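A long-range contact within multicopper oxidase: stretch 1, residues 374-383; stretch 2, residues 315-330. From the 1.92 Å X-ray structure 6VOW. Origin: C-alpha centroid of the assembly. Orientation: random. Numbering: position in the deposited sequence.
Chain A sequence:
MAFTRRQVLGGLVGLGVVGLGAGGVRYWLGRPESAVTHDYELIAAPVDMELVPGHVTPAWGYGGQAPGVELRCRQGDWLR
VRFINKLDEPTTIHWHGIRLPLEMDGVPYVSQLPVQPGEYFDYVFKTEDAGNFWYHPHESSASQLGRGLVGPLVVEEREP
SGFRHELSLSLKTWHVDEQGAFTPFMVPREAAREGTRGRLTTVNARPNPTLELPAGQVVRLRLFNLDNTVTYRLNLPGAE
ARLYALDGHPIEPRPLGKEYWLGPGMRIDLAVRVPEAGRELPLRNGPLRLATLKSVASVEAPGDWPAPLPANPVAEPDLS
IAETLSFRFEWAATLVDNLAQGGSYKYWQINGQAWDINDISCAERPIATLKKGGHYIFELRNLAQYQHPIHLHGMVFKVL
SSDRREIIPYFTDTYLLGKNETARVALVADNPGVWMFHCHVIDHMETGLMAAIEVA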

ATOM      1  N   GLY A 374      15.655 -19.855  -2.282  1.00 53.12           N
ATOM      2  CA  GLY A 374      14.705 -20.863  -2.767  1.00 54.03           C
ATOM      3  C   GLY A 374      13.587 -20.222  -3.574  1.00 50.98           C
ATOM      4  O   GLY A 374      13.138 -19.098  -3.295  1.00 57.09           O
ATOM      5  N   HIS A 375      13.105 -20.978  -4.539  1.00 52.80           N
ATOM      6  CA  HIS A 375      12.036 -20.550  -5.437  1.00 57.41           C
ATOM      7  C   HIS A 375      10.764 -21.335  -5.026  1.00 59.34           C
ATOM      8  O   HIS A 375      10.784 -22.561  -4.930  1.00 55.13           O
ATOM      9  CB  HIS A 375      12.455 -20.795  -6.878  1.00 47.45           C
ATOM     10  CG  HIS A 375      13.570 -19.891  -7.363  1.00 68.73           C
ATOM     11  ND1 HIS A 375      14.832 -19.887  -6.811  1.00 77.48           N
ATOM     12  CD2 HIS A 375      13.608 -18.994  -8.376  1.00 55.69           C
ATOM     13  CE1 HIS A 375      15.590 -18.993  -7.428  1.00 68.00           C
ATOM     14  NE2 HIS A 375      14.867 -18.447  -8.393  1.00 65.68           N
ATOM     15  N   TYR A 376       9.700 -20.593  -4.737  1.00 60.52           N
ATOM     16  CA  TYR A 376       8.470 -21.138  -4.211  1.00 52.26           C
ATOM     17  C   TYR A 376       7.310 -20.581  -4.978  1.00 52.79           C
ATOM     18  O   TYR A 376       7.383 -19.467  -5.530  1.00 61.04           O
ATOM     19  CB  TYR A 376       8.328 -20.804  -2.727  1.00 54.41           C
ATOM     20  CG  TYR A 376       9.415 -21.363  -1.873  1.00 51.92           C
ATOM     21  CD1 TYR A 376      10.514 -20.607  -1.570  1.00 55.89           C
ATOM     22  CD2 TYR A 376       9.347 -22.650  -1.357  1.00 57.95           C
ATOM     23  CE1 TYR A 376      11.543 -21.110  -0.805  1.00 60.66           C
ATOM     24  CE2 TYR A 376      10.369 -23.154  -0.558  1.00 52.03           C
ATOM     25  CZ  TYR A 376      11.474 -22.372  -0.322  1.00 52.08           C
ATOM     26  OH  TYR A 376      12.504 -22.790   0.427  1.00 67.10           O
ATOM     27  N   ILE A 377       6.252 -21.386  -5.046  1.00 61.91           N
ATOM     28  CA  ILE A 377       4.945 -20.967  -5.554  1.00 61.58           C
ATOM     29  C   ILE A 377       4.085 -21.012  -4.325  1.00 51.67           C
ATOM     30  O   ILE A 377       4.140 -22.010  -3.607  1.00 58.94           O
ATOM     31  CB  ILE A 377       4.250 -21.980  -6.512  1.00 70.31           C
ATOM     32  CG1 ILE A 377       5.174 -22.555  -7.586  1.00 66.65           C
ATOM     33  CG2 ILE A 377       2.977 -21.381  -7.112  1.00 63.69           C
ATOM     34  CD1 ILE A 377       5.420 -21.635  -8.731  1.00 67.12           C
ATOM     35  N   PHE A 378       3.304 -19.953  -4.099  1.00 54.91           N
ATOM     36  CA  PHE A 378       2.260 -19.864  -3.096  1.00 59.72           C
ATOM     37  C   PHE A 378       0.930 -19.939  -3.838  1.00 63.19           C
ATOM     38  O   PHE A 378       0.640 -19.085  -4.698  1.00 57.38           O
ATOM     39  CB  PHE A 378       2.335 -18.536  -2.348  1.00 62.00           C
ATOM     40  CG  PHE A 378       3.442 -18.450  -1.341  1.00 62.40           C
ATOM     41  CD1 PHE A 378       4.589 -19.263  -1.379  1.00 64.84           C
ATOM     42  CD2 PHE A 378       3.340 -17.528  -0.331  1.00 53.56           C
ATOM     43  CE1 PHE A 378       5.593 -19.129  -0.413  1.00 55.76           C
ATOM     44  CE2 PHE A 378       4.323 -17.390   0.612  1.00 53.26           C
ATOM     45  CZ  PHE A 378       5.448 -18.194   0.589  1.00 57.22           C
ATOM     46  N   GLU A 379       0.163 -20.988  -3.534  1.00 57.51           N
ATOM     47  CA  GLU A 379      -1.214 -21.074  -3.916  1.00 56.12           C
ATOM     48  C   GLU A 379      -1.994 -20.355  -2.845  1.00 54.84           C
ATOM     49  O   GLU A 379      -1.953 -20.726  -1.667  1.00 62.51           O
ATOM     50  CB  GLU A 379      -1.707 -22.511  -4.014  1.00 62.70           C
ATOM     51  CG  GLU A 379      -3.058 -22.586  -4.757  1.00 81.35           C
ATOM     52  CD  GLU A 379      -3.699 -23.975  -4.765  1.00 98.76           C
ATOM     53  OE1 GLU A 379      -4.168 -24.414  -3.674  1.00 93.82           O
ATOM     54  OE2 GLU A 379      -3.772 -24.616  -5.860  1.00112.75           O
ATOM     55  N   LEU A 380      -2.706 -19.329  -3.238  1.00 55.98           N
ATOM     56  CA  LEU A 380      -3.482 -18.519  -2.302  1.00 50.01           C
ATOM     57  C   LEU A 380      -4.935 -18.893  -2.501  1.00 53.27           C
ATOM     58  O   LEU A 380      -5.450 -18.598  -3.545  1.00 52.51           O
ATOM     59  CB  LEU A 380      -3.276 -17.034  -2.629  1.00 50.10           C
ATOM     60  CG  LEU A 380      -1.833 -16.539  -2.647  1.00 46.98           C
ATOM     61  CD1 LEU A 380      -1.843 -15.060  -2.863  1.00 44.62           C
ATOM     62  CD2 LEU A 380      -1.187 -16.789  -1.326  1.00 49.85           C
ATOM     63  N   ARG A 381      -5.554 -19.593  -1.532  1.00 59.63           N
ATOM     64  CA  ARG A 381      -6.969 -20.081  -1.590  1.00 53.46           C
ATOM     65  C   ARG A 381      -7.856 -19.253  -0.628  1.00 49.37           C
ATOM     66  O   ARG A 381      -7.707 -19.337   0.586  1.00 50.34           O
ATOM     67  CB  ARG A 381      -7.105 -21.589  -1.189  1.00 52.36           C
ATOM     68  CG  ARG A 381      -6.172 -22.513  -1.964  1.00 65.10           C
ATOM     69  CD  ARG A 381      -6.065 -23.881  -1.315  1.00 72.01           C
ATOM     70  NE  ARG A 381      -7.372 -24.524  -1.335  1.00 72.71           N
ATOM     71  CZ  ARG A 381      -7.770 -25.464  -0.502  1.00 72.65           C
ATOM     72  NH1 ARG A 381      -6.962 -25.941   0.448  1.00 80.86           N
ATOM     73  NH2 ARG A 381      -8.997 -25.940  -0.623  1.00 76.55           N
ATOM     74  N   ASN A 382      -8.770 -18.449  -1.164  1.00 53.78           N
ATOM     75  CA  ASN A 382      -9.738 -17.710  -0.315  1.00 53.23           C
ATOM     76  C   ASN A 382     -10.923 -18.659  -0.203  1.00 69.07           C
ATOM     77  O   ASN A 382     -11.693 -18.857  -1.174  1.00 67.10           O
ATOM     78  CB  ASN A 382     -10.122 -16.410  -0.992  1.00 54.00           C
ATOM     79  CG  ASN A 382     -10.894 -15.421  -0.095  1.00 52.05           C
ATOM     80  OD1 ASN A 382     -11.208 -15.684   1.050  1.00 55.45           O
ATOM     81  ND2 ASN A 382     -11.212 -14.253  -0.661  1.00 49.00           N
ATOM     82  N   LEU A 383     -11.049 -19.279   0.973  1.00 76.87           N
ATOM     83  CA  LEU A 383     -12.200 -20.118   1.295  1.00 72.35           C
ATOM     84  C   LEU A 383     -13.302 -19.293   1.959  1.00 81.09           C
ATOM     85  O   LEU A 383     -13.823 -19.666   3.020  1.00 98.42           O
ATOM     86  CB  LEU A 383     -11.778 -21.270   2.194  1.00 69.02           C
ATOM     87  CG  LEU A 383     -10.543 -22.061   1.757  1.00 72.47           C
ATOM     88  CD1 LEU A 383     -10.332 -23.196   2.756  1.00 74.08           C
ATOM     89  CD2 LEU A 383     -10.656 -22.583   0.335  1.00 71.04           C
TER
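Stretch 2 315-330: AEPDLSIAETLSFRFE

How does stretch 2 run along stretch 1? Its strand, 323-329, lies beside strand 375-382 in parallel register, the two axes crossing at -31° and approaching to 4.5 Å. Ile377 faces Thr324 with CA atoms 4.5 Å apart; Leu380 and Phe327 are wider, CA to CA 5.4 Å.

What ties the backbones together? Odd-numbered residues do the bonding: within the ladder each gives its N to one neighbour across the gap and takes a bond on its O from the next. Ile377 N donates to Glu323 O (2.7 Å), Leu325 N to Ile377 O (2.8 Å), and the ladder continues until Leu383 N reaches Phe329 O at 2.6 Å.

Which bumps fill which hollows on the face of Tyr376, Phe378 and Leu380? Leu325 CD1 packs against Tyr376 CD2 at 3.6 Å, while its CB lies 4.4 Å from Phe378 CD1. Phe327 CE1 sits over one face of the Phe378 ring, 3.4 Å from CD2, with the ring planes inclined at 52°. Farther along, Phe329 CE2 comes within 4.1 Å of Leu380 CD2.

How is the other face filled? Ile377 CD1 touches both Ala322 CB (3.6 Å) and Leu319 CD2 (3.8 Å), which lie roughly at right angles as seen from it. Beyond it, Ser326 OG gives a weak hydrogen bond to Glu379 OE1 at 2.9 Å.

Where does the loop before the strand rest? It curls around His375, whose ring edge meets Asp318: CD2 to N is 3.3 Å.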

ATOM      1  N   ALA A 315      14.057 -10.739  -8.173  1.00 60.26           N
ATOM      2  CA  ALA A 315      14.566 -12.042  -8.532  1.00 61.50           C
ATOM      3  C   ALA A 315      13.475 -12.827  -9.279  1.00 69.04           C
ATOM      4  O   ALA A 315      12.440 -13.124  -8.721  1.00 66.63           O
ATOM      5  CB  ALA A 315      15.041 -12.764  -7.252  1.00 55.91           C
ATOM      6  N   GLU A 316      13.700 -13.107 -10.561  1.00 67.53           N
ATOM      7  CA  GLU A 316      12.763 -13.864 -11.367  1.00 58.62           C
ATOM      8  C   GLU A 316      12.473 -15.170 -10.700  1.00 57.20           C
ATOM      9  O   GLU A 316      13.379 -15.925 -10.390  1.00 64.53           O
ATOM     10  CB  GLU A 316      13.320 -14.128 -12.767  1.00 65.24           C
ATOM     11  CG  GLU A 316      12.274 -14.617 -13.759  1.00 73.53           C
ATOM     12  CD  GLU A 316      11.027 -13.738 -13.844  1.00 87.83           C
ATOM     13  OE1 GLU A 316      11.121 -12.622 -14.431  1.00 65.20           O
ATOM     14  OE2 GLU A 316       9.952 -14.175 -13.330  1.00 93.24           O
ATOM     15  N   PRO A 317      11.220 -15.427 -10.399  1.00 56.45           N
ATOM     16  CA  PRO A 317      10.988 -16.799 -10.010  1.00 54.79           C
ATOM     17  C   PRO A 317      11.093 -17.633 -11.290  1.00 60.22           C
ATOM     18  O   PRO A 317      10.718 -17.155 -12.380  1.00 67.96           O
ATOM     19  CB  PRO A 317       9.598 -16.767  -9.361  1.00 50.80           C
ATOM     20  CG  PRO A 317       9.412 -15.340  -9.017  1.00 56.37           C
ATOM     21  CD  PRO A 317      10.048 -14.600 -10.156  1.00 52.24           C
ATOM     22  N   ASP A 318      11.707 -18.815 -11.123  1.00 57.16           N
ATOM     23  CA  ASP A 318      11.957 -19.895 -12.099  1.00 61.81           C
ATOM     24  C   ASP A 318      10.897 -20.998 -11.747  1.00 49.97           C
ATOM     25  O   ASP A 318      11.096 -21.791 -10.815  1.00 53.93           O
ATOM     26  CB  ASP A 318      13.467 -20.398 -11.978  1.00 50.49           C
ATOM     27  CG  ASP A 318      13.699 -21.787 -12.603  1.00 67.85           C
ATOM     28  OD1 ASP A 318      12.719 -22.394 -13.082  1.00 49.94           O
ATOM     29  OD2 ASP A 318      14.872 -22.287 -12.629  1.00 97.21           O
ATOM     30  N   LEU A 319       9.792 -21.019 -12.492  1.00 59.32           N
ATOM     31  CA  LEU A 319       8.680 -21.948 -12.222  1.00 65.56           C
ATOM     32  C   LEU A 319       9.067 -23.405 -12.253  1.00 72.66           C
ATOM     33  O   LEU A 319       8.575 -24.172 -11.436  1.00 75.33           O
ATOM     34  CB  LEU A 319       7.484 -21.710 -13.151  1.00 59.71           C
ATOM     35  CG  LEU A 319       6.876 -20.299 -13.078  1.00 64.61           C
ATOM     36  CD1 LEU A 319       5.426 -20.315 -13.555  1.00 70.39           C
ATOM     37  CD2 LEU A 319       6.957 -19.698 -11.675  1.00 63.05           C
ATOM     38  N   SER A 320       9.944 -23.798 -13.179  1.00 76.53           N
ATOM     39  CA  SER A 320      10.314 -25.195 -13.299  1.00 68.97           C
ATOM     40  C   SER A 320      11.029 -25.685 -12.026  1.00 71.52           C
ATOM     41  O   SER A 320      10.939 -26.874 -11.692  1.00 85.42           O
ATOM     42  CB  SER A 320      11.168 -25.416 -14.553  1.00 81.88           C
ATOM     43  OG  SER A 320      12.130 -24.373 -14.716  1.00 77.59           O
ATOM     44  N   ILE A 321      11.722 -24.806 -11.296  1.00 70.57           N
ATOM     45  CA  ILE A 321      12.386 -25.266 -10.060  1.00 76.81           C
ATOM     46  C   ILE A 321      11.568 -24.998  -8.753  1.00 73.26           C
ATOM     47  O   ILE A 321      11.897 -25.510  -7.656  1.00 59.40           O
ATOM     48  CB  ILE A 321      13.870 -24.808 -10.034  1.00 79.93           C
ATOM     49  CG1 ILE A 321      14.776 -26.039  -9.865  1.00 76.33           C
ATOM     50  CG2 ILE A 321      14.139 -23.683  -9.025  1.00 79.42           C
ATOM     51  CD1 ILE A 321      14.500 -26.928  -8.654  1.00 83.91           C
ATOM     52  N   ALA A 322      10.465 -24.260  -8.875  1.00 65.00           N
ATOM     53  CA  ALA A 322       9.708 -23.873  -7.677  1.00 67.45           C
ATOM     54  C   ALA A 322       8.919 -25.017  -7.001  1.00 59.92           C
ATOM     55  O   ALA A 322       8.558 -26.026  -7.593  1.00 70.86           O
ATOM     56  CB  ALA A 322       8.814 -22.674  -7.950  1.00 69.36           C
ATOM     57  N   GLU A 323       8.712 -24.842  -5.714  1.00 67.87           N
ATOM     58  CA  GLU A 323       8.032 -25.795  -4.832  1.00 63.02           C
ATOM     59  C   GLU A 323       6.765 -25.091  -4.359  1.00 74.61           C
ATOM     60  O   GLU A 323       6.820 -23.878  -4.058  1.00 60.18           O
ATOM     61  CB  GLU A 323       8.945 -26.014  -3.637  1.00 50.73           C
ATOM     62  CG  GLU A 323       8.621 -27.089  -2.599  1.00 67.97           C
ATOM     63  CD  GLU A 323       9.841 -27.443  -1.717  1.00 82.99           C
ATOM     64  OE1 GLU A 323       9.632 -27.985  -0.598  1.00 84.07           O
ATOM     65  OE2 GLU A 323      11.012 -27.177  -2.122  1.00 83.99           O
ATOM     66  N   THR A 324       5.639 -25.817  -4.276  1.00 71.28           N
ATOM     67  CA  THR A 324       4.420 -25.136  -3.854  1.00 72.62           C
ATOM     68  C   THR A 324       4.116 -25.185  -2.344  1.00 70.24           C
ATOM     69  O   THR A 324       4.375 -26.177  -1.657  1.00 79.62           O
ATOM     70  CB  THR A 324       3.193 -25.529  -4.697  1.00 74.33           C
ATOM     71  OG1 THR A 324       3.461 -25.271  -6.086  1.00 72.20           O
ATOM     72  CG2 THR A 324       1.950 -24.694  -4.259  1.00 67.85           C
ATOM     73  N   LEU A 325       3.620 -24.061  -1.834  1.00 64.45           N
ATOM     74  CA  LEU A 325       2.992 -24.012  -0.527  1.00 63.22           C
ATOM     75  C   LEU A 325       1.598 -23.500  -0.694  1.00 67.23           C
ATOM     76  O   LEU A 325       1.335 -22.522  -1.395  1.00 54.63           O
ATOM     77  CB  LEU A 325       3.719 -23.116   0.460  1.00 76.52           C
ATOM     78  CG  LEU A 325       5.059 -23.666   0.970  1.00 75.61           C
ATOM     79  CD1 LEU A 325       6.106 -23.699  -0.144  1.00 56.87           C
ATOM     80  CD2 LEU A 325       5.550 -22.825   2.155  1.00 75.58           C
ATOM     81  N   SER A 326       0.688 -24.177  -0.013  1.00 64.05           N
ATOM     82  CA  SER A 326      -0.674 -23.807  -0.124  1.00 55.44           C
ATOM     83  C   SER A 326      -1.073 -23.169   1.151  1.00 56.83           C
ATOM     84  O   SER A 326      -0.690 -23.618   2.245  1.00 64.82           O
ATOM     85  CB  SER A 326      -1.539 -24.988  -0.424  1.00 52.69           C
ATOM     86  OG  SER A 326      -2.610 -24.453  -1.184  1.00 66.44           O
ATOM     87  N   PHE A 327      -1.824 -22.096   1.003  1.00 63.19           N
ATOM     88  CA  PHE A 327      -2.277 -21.314   2.124  1.00 72.68           C
ATOM     89  C   PHE A 327      -3.800 -21.191   2.013  1.00 73.06           C
ATOM     90  O   PHE A 327      -4.336 -20.851   0.922  1.00 57.88           O
ATOM     91  CB  PHE A 327      -1.566 -19.948   2.119  1.00 77.63           C
ATOM     92  CG  PHE A 327      -0.084 -20.028   2.415  1.00 66.12           C
ATOM     93  CD1 PHE A 327       0.856 -19.934   1.401  1.00 58.42           C
ATOM     94  CD2 PHE A 327       0.364 -20.192   3.710  1.00 57.52           C
ATOM     95  CE1 PHE A 327       2.221 -19.995   1.688  1.00 67.54           C
ATOM     96  CE2 PHE A 327       1.708 -20.287   4.001  1.00 62.46           C
ATOM     97  CZ  PHE A 327       2.643 -20.182   3.006  1.00 66.97           C
ATOM     98  N   ARG A 328      -4.492 -21.501   3.120  1.00 69.13           N
ATOM     99  CA  ARG A 328      -5.971 -21.387   3.202  1.00 69.23           C
ATOM    100  C   ARG A 328      -6.443 -20.218   4.067  1.00 50.71           C
ATOM    101  O   ARG A 328      -6.143 -20.170   5.246  1.00 53.70           O
ATOM    102  CB  ARG A 328      -6.585 -22.691   3.735  1.00 75.44           C
ATOM    103  CG  ARG A 328      -6.304 -23.929   2.870  1.00 71.94           C
ATOM    104  CD  ARG A 328      -6.834 -25.192   3.523  1.00 71.80           C
ATOM    105  NE  ARG A 328      -6.451 -25.310   4.940  1.00 84.72           N
ATOM    106  CZ  ARG A 328      -5.229 -25.619   5.395  1.00 71.63           C
ATOM    107  NH1 ARG A 328      -4.200 -25.865   4.578  1.00 65.79           N
ATOM    108  NH2 ARG A 328      -5.037 -25.697   6.703  1.00 98.48           N
ATOM    109  N   PHE A 329      -7.224 -19.305   3.476  1.00 49.93           N
ATOM    110  CA  PHE A 329      -7.795 -18.139   4.190  1.00 61.88           C
ATOM    111  C   PHE A 329      -9.340 -18.362   4.212  1.00 51.95           C
ATOM    112  O   PHE A 329      -9.897 -18.448   3.137  1.00 55.50           O
ATOM    113  CB  PHE A 329      -7.454 -16.748   3.441  1.00 54.37           C
ATOM    114  CG  PHE A 329      -6.004 -16.584   2.975  1.00 62.45           C
ATOM    115  CD1 PHE A 329      -5.099 -15.785   3.697  1.00 59.87           C
ATOM    116  CD2 PHE A 329      -5.536 -17.189   1.798  1.00 64.39           C
ATOM    117  CE1 PHE A 329      -3.753 -15.646   3.309  1.00 64.83           C
ATOM    118  CE2 PHE A 329      -4.187 -17.051   1.393  1.00 62.12           C
ATOM    119  CZ  PHE A 329      -3.303 -16.266   2.147  1.00 63.81           C
ATOM    120  N   GLU A 330     -10.122 -18.505   5.299  1.00 75.40           N
ATOM    121  CA  GLU A 330      -9.805 -18.879   6.651  1.00 61.00           C
ATOM    122  C   GLU A 330     -10.186 -20.339   6.713  1.00 77.99           C
ATOM    123  O   GLU A 330     -10.582 -20.918   5.686  1.00 88.97           O
ATOM    124  CB  GLU A 330     -10.626 -18.025   7.671  1.00 57.55           C
ATOM    125  CG  GLU A 330     -12.177 -18.246   7.755  1.00 55.70           C
ATOM    126  CD  GLU A 330     -12.822 -18.692   9.167  1.00 72.36           C
ATOM    127  OE1 GLU A 330     -13.533 -19.713   9.128  1.00 73.94           O
ATOM    128  OE2 GLU A 330     -12.728 -18.072  10.293  1.00 59.04           O
TER